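Local atomic coordinates of synaptic vesicle membrane protein VAT-1 homolog-like (PDB entry 4A27), a protein that probably acts as an oxidoreductase, as a member of the quinone oxidoreductase branch of the zinc-containing alcohol dehydrogenase family. Residues Val37-Leu42 and Glu119-Pro124; Leu33-Lys38 and Asp86-Phe91; Asn282-Gln287 and Gly291-Val296; Met326-Asp331 and Gly336-Asp341. One frame throughout, in Å; residues are numbered along the deposited sequence.

Contact 1: residues Val37-Leu42 and Glu119-Pro124; sequences VKACGL and EAAAFP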
# COMPACT_ATOMS: atom_id res chain seq x y z
N VAL A 37 -30.58 9.46 -20.64
CA VAL A 37 -30.33 8.60 -19.50
C VAL A 37 -31.37 7.51 -19.44
O VAL A 37 -32.56 7.77 -19.61
CB VAL A 37 -30.37 9.40 -18.19
CG1 VAL A 37 -30.28 8.48 -16.91
CG2 VAL A 37 -29.26 10.41 -18.22
N LYS A 38 -30.92 6.28 -19.24
CA LYS A 38 -31.83 5.15 -19.07
C LYS A 38 -31.86 4.68 -17.61
O LYS A 38 -32.89 4.20 -17.13
CB LYS A 38 -31.40 4.00 -19.94
CG LYS A 38 -31.47 4.31 -21.43
CD LYS A 38 -32.90 4.22 -21.91
CE LYS A 38 -33.04 4.43 -23.41
NZ LYS A 38 -34.33 3.79 -23.83
N ALA A 39 -30.72 4.75 -16.92
CA ALA A 39 -30.67 4.36 -15.53
C ALA A 39 -29.58 5.10 -14.81
O ALA A 39 -28.59 5.52 -15.41
CB ALA A 39 -30.46 2.86 -15.43
N CYS A 40 -29.75 5.18 -13.49
CA CYS A 40 -28.85 5.84 -12.60
C CYS A 40 -28.58 4.96 -11.38
O CYS A 40 -29.49 4.33 -10.77
CB CYS A 40 -29.49 7.16 -12.04
SG CYS A 40 -30.53 8.13 -13.19
N GLY A 41 -27.34 5.04 -10.93
CA GLY A 41 -26.90 4.35 -9.72
C GLY A 41 -27.27 5.12 -8.46
O GLY A 41 -27.24 6.36 -8.43
N LEU A 42 -27.72 4.39 -7.45
CA LEU A 42 -27.90 4.97 -6.10
C LEU A 42 -26.69 4.60 -5.27
O LEU A 42 -26.32 3.41 -5.19
CB LEU A 42 -29.16 4.42 -5.47
CG LEU A 42 -30.28 5.41 -5.29
CD1 LEU A 42 -31.53 4.88 -5.90
CD2 LEU A 42 -30.44 5.68 -3.79
N GLU A 119 -27.74 -2.99 -15.49
CA GLU A 119 -26.41 -3.48 -15.11
C GLU A 119 -25.31 -2.42 -15.21
O GLU A 119 -24.41 -2.37 -14.36
CB GLU A 119 -25.97 -4.62 -16.04
CG GLU A 119 -26.29 -5.99 -15.57
CD GLU A 119 -25.70 -7.05 -16.49
OE1 GLU A 119 -25.90 -6.99 -17.72
OE2 GLU A 119 -25.03 -7.96 -15.98
N ALA A 120 -25.35 -1.64 -16.31
CA ALA A 120 -24.34 -0.67 -16.61
C ALA A 120 -24.29 0.46 -15.58
O ALA A 120 -23.21 0.92 -15.23
CB ALA A 120 -24.52 -0.07 -18.07
N ALA A 121 -25.46 0.88 -15.08
CA ALA A 121 -25.54 1.93 -14.06
C ALA A 121 -25.13 1.38 -12.73
O ALA A 121 -25.00 2.12 -11.77
CB ALA A 121 -26.98 2.48 -13.93
N ALA A 122 -25.09 0.05 -12.64
CA ALA A 122 -24.63 -0.62 -11.44
C ALA A 122 -23.14 -0.88 -11.43
O ALA A 122 -22.63 -1.43 -10.45
CB ALA A 122 -25.34 -1.95 -11.33
N PHE A 123 -22.49 -0.64 -12.56
CA PHE A 123 -21.13 -1.13 -12.82
C PHE A 123 -19.98 -0.19 -12.29
O PHE A 123 -19.22 -0.59 -11.41
CB PHE A 123 -20.99 -1.36 -14.32
CG PHE A 123 -19.83 -2.19 -14.71
CD1 PHE A 123 -19.88 -3.56 -14.58
CD2 PHE A 123 -18.67 -1.61 -15.21
CE1 PHE A 123 -18.80 -4.36 -14.95
CE2 PHE A 123 -17.58 -2.41 -15.60
CZ PHE A 123 -17.66 -3.78 -15.47
N PRO A 124 -19.88 1.07 -12.79
CA PRO A 124 -18.70 1.92 -12.55
C PRO A 124 -18.32 2.24 -11.12
O PRO A 124 -17.19 2.00 -10.73
CB PRO A 124 -19.02 3.24 -13.29
CG PRO A 124 -20.36 3.10 -13.84
CD PRO A 124 -21.00 1.86 -13.33
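A121 is the one residue of 119-124 that meets the strand 37-42, and it does so in two ways: with its methyl group and with its carbonyl oxygen. The apolar part is small and tight. The methyl carbon of A121 faces that of A39, CB to CB at 3.8 Å, both bonds pointing into the space between helix and strand. The same A121 CB also rests against the strand backbone, 3.7 Å from A39 O and 3.9 Å from C40 C. C40 turns its own side chain away, and only its backbone takes part here.

The second kind of contact is backbone on backbone. G41 CA comes to 3.6 Å from A121 O, and the CA atoms of G41 and A121 are 5.2 Å apart, the nearest such pair between the two segments. G41 has no side chain, and its bare CA allows this close approach of the carbonyl. No hydrogen bond crosses the contact. F123 N bonds A120 O at 3.2 Å within its own segment, whereas K38 and A39 pair with S69 of strand 67-75 in a classic beta bulge.

Strand 37-42 belongs to the GroES-like domain of the alcohol dehydrogenase family, and the small alanines and glycine let the helix come close to its sheet. A121, in the short helix 117-121, also packs on I339 and S69, so it is set against three neighbouring strands at once: 32-42, with 67-75 on one flank and 337-341 on the other. E119 ties the same helix to K310 by a salt bridge.

Contact 2: residues Leu33-Lys38 and Asp86-Phe91; sequences LKIRVK and DRVMAF. With EDO (1,2-ethanediol), chain D.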
# COMPACT_ATOMS: atom_id res chain seq x y z
N LEU A 33 -20.11 15.02 -24.06
CA LEU A 33 -21.23 14.50 -24.84
C LEU A 33 -22.52 14.54 -24.04
O LEU A 33 -22.51 14.76 -22.83
CB LEU A 33 -20.92 13.14 -25.47
CG LEU A 33 -20.35 12.02 -24.62
CD1 LEU A 33 -21.50 11.38 -23.89
CD2 LEU A 33 -19.59 10.99 -25.45
N LYS A 34 -23.63 14.41 -24.77
CA LYS A 34 -24.96 14.47 -24.23
C LYS A 34 -25.52 13.06 -24.22
O LYS A 34 -25.47 12.37 -25.25
CB LYS A 34 -25.82 15.36 -25.14
CG LYS A 34 -27.25 15.59 -24.67
CD LYS A 34 -28.03 16.38 -25.75
CE LYS A 34 -29.50 16.59 -25.43
NZ LYS A 34 -30.19 17.45 -26.46
N ILE A 35 -26.05 12.66 -23.07
CA ILE A 35 -26.53 11.29 -22.84
C ILE A 35 -28.00 11.31 -22.47
O ILE A 35 -28.43 12.04 -21.55
CB ILE A 35 -25.74 10.54 -21.67
CG1 ILE A 35 -24.28 10.34 -22.03
CG2 ILE A 35 -26.41 9.17 -21.41
CD1 ILE A 35 -23.36 9.77 -20.91
N ARG A 36 -28.77 10.49 -23.19
CA ARG A 36 -30.18 10.26 -22.90
C ARG A 36 -30.19 9.14 -21.87
O ARG A 36 -29.83 8.01 -22.21
CB ARG A 36 -30.91 9.87 -24.20
CG ARG A 36 -32.36 9.33 -24.05
CD ARG A 36 -33.35 10.36 -23.54
NE ARG A 36 -33.68 11.28 -24.64
CZ ARG A 36 -34.74 12.08 -24.67
NH1 ARG A 36 -35.62 12.12 -23.67
NH2 ARG A 36 -34.93 12.86 -25.73
N VAL A 37 -30.58 9.46 -20.64
CA VAL A 37 -30.33 8.60 -19.50
C VAL A 37 -31.37 7.51 -19.44
O VAL A 37 -32.56 7.77 -19.61
CB VAL A 37 -30.37 9.40 -18.19
CG1 VAL A 37 -30.28 8.48 -16.91
CG2 VAL A 37 -29.26 10.41 -18.22
N LYS A 38 -30.92 6.28 -19.24
CA LYS A 38 -31.83 5.15 -19.07
C LYS A 38 -31.86 4.68 -17.61
O LYS A 38 -32.89 4.20 -17.13
CB LYS A 38 -31.40 4.00 -19.94
CG LYS A 38 -31.47 4.31 -21.43
CD LYS A 38 -32.90 4.22 -21.91
CE LYS A 38 -33.04 4.43 -23.41
NZ LYS A 38 -34.33 3.79 -23.83
N ASP A 86 -24.46 5.30 -29.55
CA ASP A 86 -23.55 4.49 -28.73
C ASP A 86 -24.13 4.35 -27.30
O ASP A 86 -24.65 5.29 -26.73
CB ASP A 86 -22.15 5.11 -28.66
CG ASP A 86 -21.29 4.82 -29.90
OD1 ASP A 86 -21.62 3.90 -30.70
OD2 ASP A 86 -20.27 5.52 -30.08
N ARG A 87 -24.08 3.14 -26.78
CA ARG A 87 -24.61 2.85 -25.45
C ARG A 87 -23.46 3.03 -24.50
O ARG A 87 -22.39 2.48 -24.74
CB ARG A 87 -25.15 1.43 -25.42
CG ARG A 87 -26.26 1.22 -26.43
CD ARG A 87 -26.63 -0.23 -26.64
NE ARG A 87 -27.38 -0.77 -25.50
CZ ARG A 87 -26.89 -1.53 -24.53
NH1 ARG A 87 -25.61 -1.89 -24.47
NH2 ARG A 87 -27.71 -1.91 -23.56
N VAL A 88 -23.68 3.79 -23.42
CA VAL A 88 -22.58 4.16 -22.54
C VAL A 88 -22.95 4.15 -21.06
O VAL A 88 -24.14 4.16 -20.69
CB VAL A 88 -22.09 5.54 -22.91
CG1 VAL A 88 -21.54 5.50 -24.33
CG2 VAL A 88 -23.27 6.56 -22.75
N MET A 89 -21.93 4.12 -20.22
CA MET A 89 -22.08 4.40 -18.80
C MET A 89 -21.11 5.51 -18.48
O MET A 89 -20.14 5.73 -19.22
CB MET A 89 -21.78 3.14 -17.97
CG MET A 89 -20.36 2.63 -18.07
SD MET A 89 -20.10 1.01 -17.26
CE MET A 89 -18.49 0.57 -17.96
N ALA A 90 -21.36 6.23 -17.40
CA ALA A 90 -20.64 7.47 -17.22
C ALA A 90 -20.69 7.95 -15.80
O ALA A 90 -21.66 7.66 -15.09
CB ALA A 90 -21.21 8.57 -18.17
N PHE A 91 -19.62 8.61 -15.39
CA PHE A 91 -19.59 9.31 -14.12
C PHE A 91 -20.00 10.73 -14.43
O PHE A 91 -19.68 11.25 -15.49
CB PHE A 91 -18.18 9.36 -13.52
CG PHE A 91 -17.66 8.04 -13.02
CD1 PHE A 91 -18.11 7.52 -11.83
CD2 PHE A 91 -16.68 7.33 -13.72
CE1 PHE A 91 -17.62 6.31 -11.37
CE2 PHE A 91 -16.18 6.13 -13.25
CZ PHE A 91 -16.63 5.64 -12.08
C1 EDO D . -37.35 7.58 -22.18
O1 EDO D . -35.93 7.33 -22.23
C2 EDO D . -37.71 8.69 -21.18
O2 EDO D . -36.89 9.86 -21.42
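I35 reaches across to V88 and A90, and its side chain makes the whole of the close contact between these strands. CB points toward 86-91. From it CG2 branches off anti to the backbone N, while CG1 lies anti to the carbonyl carbon (chi1 -65°) and approaches V88 CG2 at 4.0 Å. The chain then runs on straight, chi2 173°, and carries CD1 to the tip. There the methyl touches two partners: it is 3.7 Å from V88 CG2 and also 3.7 Å from A90 CB, the residues two apart on strand 87-91 whose side chains face I35. The nearest CA atoms, I35 and V88, are 8.2 Å apart, a spacing of side-chain packing and not of paired strands.

R36 leaves the strand on its other side. Its NH1 makes a weak hydrogen bond of 3.4 Å to O2 of a 1,2-ethanediol, probably from the crystallisation liquor, and its NE forms a salt bridge with E73.

Strands 32-42 and 87-91 both pair antiparallel with 67-75, yet face each other through I35, with V72 and V108 also packing on V88. This is the interior of a strongly curled sheet, as in the barrel-like GroES fold of alcohol dehydrogenase catalytic domains.

Contact 3: residues Asn282-Gln287 and Gly291-Val296; sequences NLLFKQ and GLIRGV. With EDO (1,2-ethanediol), chain E.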
# COMPACT_ATOMS: atom_id res chain seq x y z
N ASN A 282 -13.34 12.00 -5.65
CA ASN A 282 -12.21 12.93 -5.57
C ASN A 282 -11.12 12.64 -6.56
O ASN A 282 -10.55 13.57 -7.13
CB ASN A 282 -11.59 12.94 -4.19
CG ASN A 282 -12.46 13.62 -3.17
OD1 ASN A 282 -13.51 14.17 -3.50
ND2 ASN A 282 -12.05 13.54 -1.92
N LEU A 283 -10.83 11.35 -6.76
CA LEU A 283 -9.83 10.93 -7.73
C LEU A 283 -10.23 11.39 -9.12
O LEU A 283 -9.38 11.85 -9.89
CB LEU A 283 -9.67 9.40 -7.71
CG LEU A 283 -8.42 8.76 -8.31
CD1 LEU A 283 -7.14 9.33 -7.67
CD2 LEU A 283 -8.46 7.22 -8.11
N LEU A 284 -11.53 11.28 -9.43
CA LEU A 284 -12.08 11.66 -10.72
C LEU A 284 -12.14 13.19 -10.97
O LEU A 284 -11.64 13.67 -11.97
CB LEU A 284 -13.49 11.11 -10.88
CG LEU A 284 -13.56 9.61 -11.08
CD1 LEU A 284 -14.99 9.13 -10.83
CD2 LEU A 284 -13.04 9.22 -12.45
N PHE A 285 -12.75 13.91 -10.04
CA PHE A 285 -13.24 15.26 -10.26
C PHE A 285 -12.39 16.33 -9.59
O PHE A 285 -12.58 17.49 -9.89
CB PHE A 285 -14.69 15.40 -9.78
CG PHE A 285 -15.67 14.55 -10.51
CD1 PHE A 285 -15.72 14.54 -11.90
CD2 PHE A 285 -16.56 13.74 -9.82
CE1 PHE A 285 -16.64 13.73 -12.59
CE2 PHE A 285 -17.50 12.96 -10.51
CZ PHE A 285 -17.52 12.95 -11.88
N LYS A 286 -11.49 15.95 -8.67
CA LYS A 286 -10.57 16.89 -8.00
C LYS A 286 -9.09 16.63 -8.30
O LYS A 286 -8.31 17.58 -8.34
CB LYS A 286 -10.73 16.85 -6.48
CG LYS A 286 -12.11 17.14 -6.00
CD LYS A 286 -12.13 17.30 -4.49
CE LYS A 286 -13.57 17.50 -3.99
NZ LYS A 286 -13.65 17.58 -2.52
N GLN A 287 -8.70 15.37 -8.48
CA GLN A 287 -7.30 15.01 -8.59
C GLN A 287 -6.87 14.63 -10.00
O GLN A 287 -5.70 14.38 -10.23
CB GLN A 287 -6.98 13.89 -7.62
CG GLN A 287 -7.04 14.34 -6.17
CD GLN A 287 -7.33 13.19 -5.21
OE1 GLN A 287 -7.23 12.03 -5.58
NE2 GLN A 287 -7.74 13.53 -3.98
N GLY A 291 -7.56 9.27 -16.64
CA GLY A 291 -6.78 8.33 -17.47
C GLY A 291 -6.57 6.96 -16.82
O GLY A 291 -6.82 5.91 -17.43
N LEU A 292 -6.09 6.98 -15.58
CA LEU A 292 -5.95 5.76 -14.78
C LEU A 292 -7.27 4.99 -14.71
O LEU A 292 -7.30 3.76 -14.92
CB LEU A 292 -5.50 6.13 -13.36
CG LEU A 292 -5.46 4.94 -12.40
CD1 LEU A 292 -4.45 3.87 -12.89
CD2 LEU A 292 -5.14 5.43 -11.02
N ILE A 293 -8.35 5.71 -14.39
CA ILE A 293 -9.65 5.08 -14.18
C ILE A 293 -10.10 4.39 -15.46
O ILE A 293 -10.67 3.31 -15.42
CB ILE A 293 -10.69 6.04 -13.60
CG1 ILE A 293 -10.31 6.42 -12.16
CG2 ILE A 293 -12.16 5.48 -13.71
CD1 ILE A 293 -10.01 5.20 -11.20
N ARG A 294 -9.77 4.98 -16.60
CA ARG A 294 -10.14 4.39 -17.88
C ARG A 294 -9.43 3.06 -18.08
O ARG A 294 -10.04 2.11 -18.61
CB ARG A 294 -9.83 5.33 -19.05
CG ARG A 294 -10.23 4.79 -20.44
CD ARG A 294 -10.30 5.90 -21.53
NE ARG A 294 -11.27 6.90 -21.10
CZ ARG A 294 -12.58 6.88 -21.36
NH1 ARG A 294 -13.12 5.98 -22.15
NH2 ARG A 294 -13.35 7.81 -20.85
N GLY A 295 -8.15 3.01 -17.70
CA GLY A 295 -7.43 1.75 -17.61
C GLY A 295 -8.12 0.69 -16.77
O GLY A 295 -8.31 -0.44 -17.22
N VAL A 296 -8.53 1.06 -15.55
CA VAL A 296 -9.33 0.16 -14.70
C VAL A 296 -10.62 -0.29 -15.38
O VAL A 296 -10.90 -1.49 -15.44
CB VAL A 296 -9.65 0.84 -13.36
CG1 VAL A 296 -10.69 0.04 -12.52
CG2 VAL A 296 -8.33 1.07 -12.60
C1 EDO E . -8.50 8.89 -21.44
O1 EDO E . -9.79 8.68 -20.83
C2 EDO E . -8.07 9.98 -20.51
O2 EDO E . -9.27 9.87 -19.73
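I293 and L284 meet because each sends its gamma carbon anti to its carbonyl carbon, at chi1 -68° for I293 CG1 and -71° for L284 CG. L284 starts off to one side of the contact, but its end swings in and sets CD2 against the ethyl branch of I293, 3.9 Å from CG1, with I293 CG2 at 4.0 Å: one methyl lodged in the fork of the isoleucine, the two side chains crossing at about a right angle. L283 takes the other course, CG anti to the backbone N, and its CD2 reaches the tip of I293, CD1, at 4.0 Å.

The first helix ends just beyond: N282 O accepts from both K286 N and Q287 N, and the chain then turns into helix 290-305, with L283 bonded through its backbone to R289. I293 also packs on F91, Y109 and V128, linking the helices to the barrel strands and helix 124-137. N282 ND2 hydrogen-bonds E270 O of the second subunit, and L283 packs on P230 of that subunit.

Both helices lie in the zinc-binding dehydrogenase (Rossmann-clan) region. Between the two segments there is only hydrocarbon, with no hydrogen bond or charge pair: they meet through apolar packing.

Contact 4: residues Met326-Asp331 and Gly336-Asp341; sequences MQRIHD and GKLILD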
# COMPACT_ATOMS: atom_id res chain seq x y z
N MET A 326 -33.71 5.33 -1.10
CA MET A 326 -32.77 5.87 -0.12
C MET A 326 -32.98 5.31 1.26
O MET A 326 -32.02 5.00 1.97
CB MET A 326 -32.87 7.38 -0.04
CG MET A 326 -32.04 8.04 -1.11
SD MET A 326 -31.93 9.79 -0.83
CE MET A 326 -30.45 10.19 -1.72
N GLN A 327 -34.25 5.16 1.62
CA GLN A 327 -34.61 4.61 2.91
C GLN A 327 -34.07 3.22 3.02
O GLN A 327 -33.51 2.82 4.04
CB GLN A 327 -36.11 4.59 3.07
CG GLN A 327 -36.59 4.05 4.41
CD GLN A 327 -36.21 5.00 5.56
OE1 GLN A 327 -36.55 6.18 5.53
NE2 GLN A 327 -35.48 4.48 6.57
N ARG A 328 -34.22 2.45 1.95
CA ARG A 328 -33.71 1.06 1.96
C ARG A 328 -32.19 0.98 2.14
O ARG A 328 -31.69 0.11 2.85
CB ARG A 328 -34.18 0.34 0.70
CG ARG A 328 -33.80 -1.16 0.58
CD ARG A 328 -34.39 -1.67 -0.72
NE ARG A 328 -33.95 -3.02 -1.11
CZ ARG A 328 -34.69 -4.12 -1.00
NH1 ARG A 328 -35.91 -4.08 -0.46
NH2 ARG A 328 -34.20 -5.28 -1.41
N ILE A 329 -31.45 1.88 1.50
CA ILE A 329 -30.00 1.93 1.66
C ILE A 329 -29.63 2.34 3.10
O ILE A 329 -28.74 1.76 3.71
CB ILE A 329 -29.33 2.94 0.71
CG1 ILE A 329 -29.44 2.47 -0.73
CG2 ILE A 329 -27.86 3.13 1.06
CD1 ILE A 329 -29.01 3.53 -1.72
N HIS A 330 -30.35 3.31 3.65
CA HIS A 330 -30.16 3.68 5.04
C HIS A 330 -30.39 2.48 5.97
O HIS A 330 -29.62 2.26 6.88
CB HIS A 330 -31.07 4.84 5.42
CG HIS A 330 -31.01 5.20 6.88
ND1 HIS A 330 -29.88 5.72 7.48
CD2 HIS A 330 -31.94 5.10 7.85
CE1 HIS A 330 -30.13 5.93 8.76
NE2 HIS A 330 -31.37 5.57 9.01
N ASP A 331 -31.44 1.71 5.70
CA ASP A 331 -31.81 0.54 6.50
C ASP A 331 -30.99 -0.70 6.19
O ASP A 331 -31.27 -1.77 6.73
CB ASP A 331 -33.30 0.21 6.28
CG ASP A 331 -34.24 1.28 6.85
OD1 ASP A 331 -33.76 2.27 7.42
OD2 ASP A 331 -35.47 1.11 6.72
N GLY A 336 -26.64 -5.98 -3.07
CA GLY A 336 -26.25 -5.40 -4.36
C GLY A 336 -26.86 -4.02 -4.54
O GLY A 336 -27.33 -3.38 -3.60
N LYS A 337 -26.84 -3.56 -5.78
CA LYS A 337 -27.04 -2.15 -6.11
C LYS A 337 -28.49 -1.76 -6.28
O LYS A 337 -29.27 -2.53 -6.79
CB LYS A 337 -26.36 -1.90 -7.46
CG LYS A 337 -26.28 -0.45 -7.86
CD LYS A 337 -24.97 0.16 -7.47
CE LYS A 337 -24.92 1.67 -7.71
NZ LYS A 337 -23.59 2.26 -7.45
N LEU A 338 -28.85 -0.56 -5.86
CA LEU A 338 -30.19 -0.06 -6.14
C LEU A 338 -30.06 0.84 -7.36
O LEU A 338 -29.15 1.64 -7.44
CB LEU A 338 -30.75 0.75 -4.95
CG LEU A 338 -31.05 -0.08 -3.71
CD1 LEU A 338 -29.73 -0.59 -3.09
CD2 LEU A 338 -31.88 0.74 -2.74
N ILE A 339 -31.00 0.72 -8.28
CA ILE A 339 -30.96 1.44 -9.51
C ILE A 339 -32.23 2.21 -9.75
O ILE A 339 -33.31 1.69 -9.55
CB ILE A 339 -30.87 0.47 -10.71
CG1 ILE A 339 -29.50 -0.19 -10.70
CG2 ILE A 339 -31.13 1.22 -12.01
CD1 ILE A 339 -28.36 0.83 -10.67
N LEU A 340 -32.08 3.48 -10.16
CA LEU A 340 -33.22 4.28 -10.58
C LEU A 340 -33.41 3.99 -12.07
O LEU A 340 -32.51 4.24 -12.87
CB LEU A 340 -32.92 5.75 -10.43
CG LEU A 340 -32.70 6.28 -9.02
CD1 LEU A 340 -32.82 7.81 -9.03
CD2 LEU A 340 -33.70 5.63 -8.05
N ASP A 341 -34.55 3.43 -12.41
CA ASP A 341 -34.84 3.05 -13.79
C ASP A 341 -35.84 4.08 -14.37
O ASP A 341 -37.01 4.11 -13.99
CB ASP A 341 -35.44 1.64 -13.76
CG ASP A 341 -35.74 1.10 -15.11
OD1 ASP A 341 -36.04 1.91 -16.01
OD2 ASP A 341 -35.72 -0.14 -15.25
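I329 and R328 on the helix share one partner on the strand, L338, and the chain arrives there through G336 and K337. G336 bonds through its backbone to G152. K337 points away from the helix, and its NZ forms a salt bridge with E67.

Next, L338 points at the helix. Its CG lies anti to the carbonyl carbon (chi1 -68°), which presents both methyls: CD2 is 3.6 Å from I329 CG1, and CD1 is 3.9 Å from that same carbon. The isoleucine and leucine run alongside each other in opposite senses. L338 CD2 also touches R328 CD at 4.0 Å, beside the extended aliphatic run of the arginine, whose NE goes on to a salt bridge with D314. The helix here is the connection of a beta-alpha-beta unit, strand 313-317, helix 322-330, strand 337-341, the two strands being parallel neighbours, so L338 is where the returning strand packs against the helix that precedes it.

I339 packs on A39 and L316. L340 follows and packs on L42, a residue that I329 and M326 touch as well. Last comes D341, whose OD1 takes a weak hydrogen bond from E343 N.

In the fold
Strand 32-42 opens the first two loops. Contact 2 starts from its early half and closes at strand 87-91; contact 1 starts from its later half, shares V37 and K38 with it, and closes farther on at helix 117-121, so the two loops overlap. They also touch, F123 CD2 lying 3.5 Å from M89 CE. Contacts 3 and 4 are short closures that follow in series, about 12 Å apart at their nearest atoms. Contact 3 leans on the curled sheet through F91, whose CG is 3.6 Å from L284 CD1. Contact 4 packs helix 322-330 on strand 337-341, which pairs with strand 32-42, with a probable hydrogen bond of 2.8 Å from L340 N to C40 O.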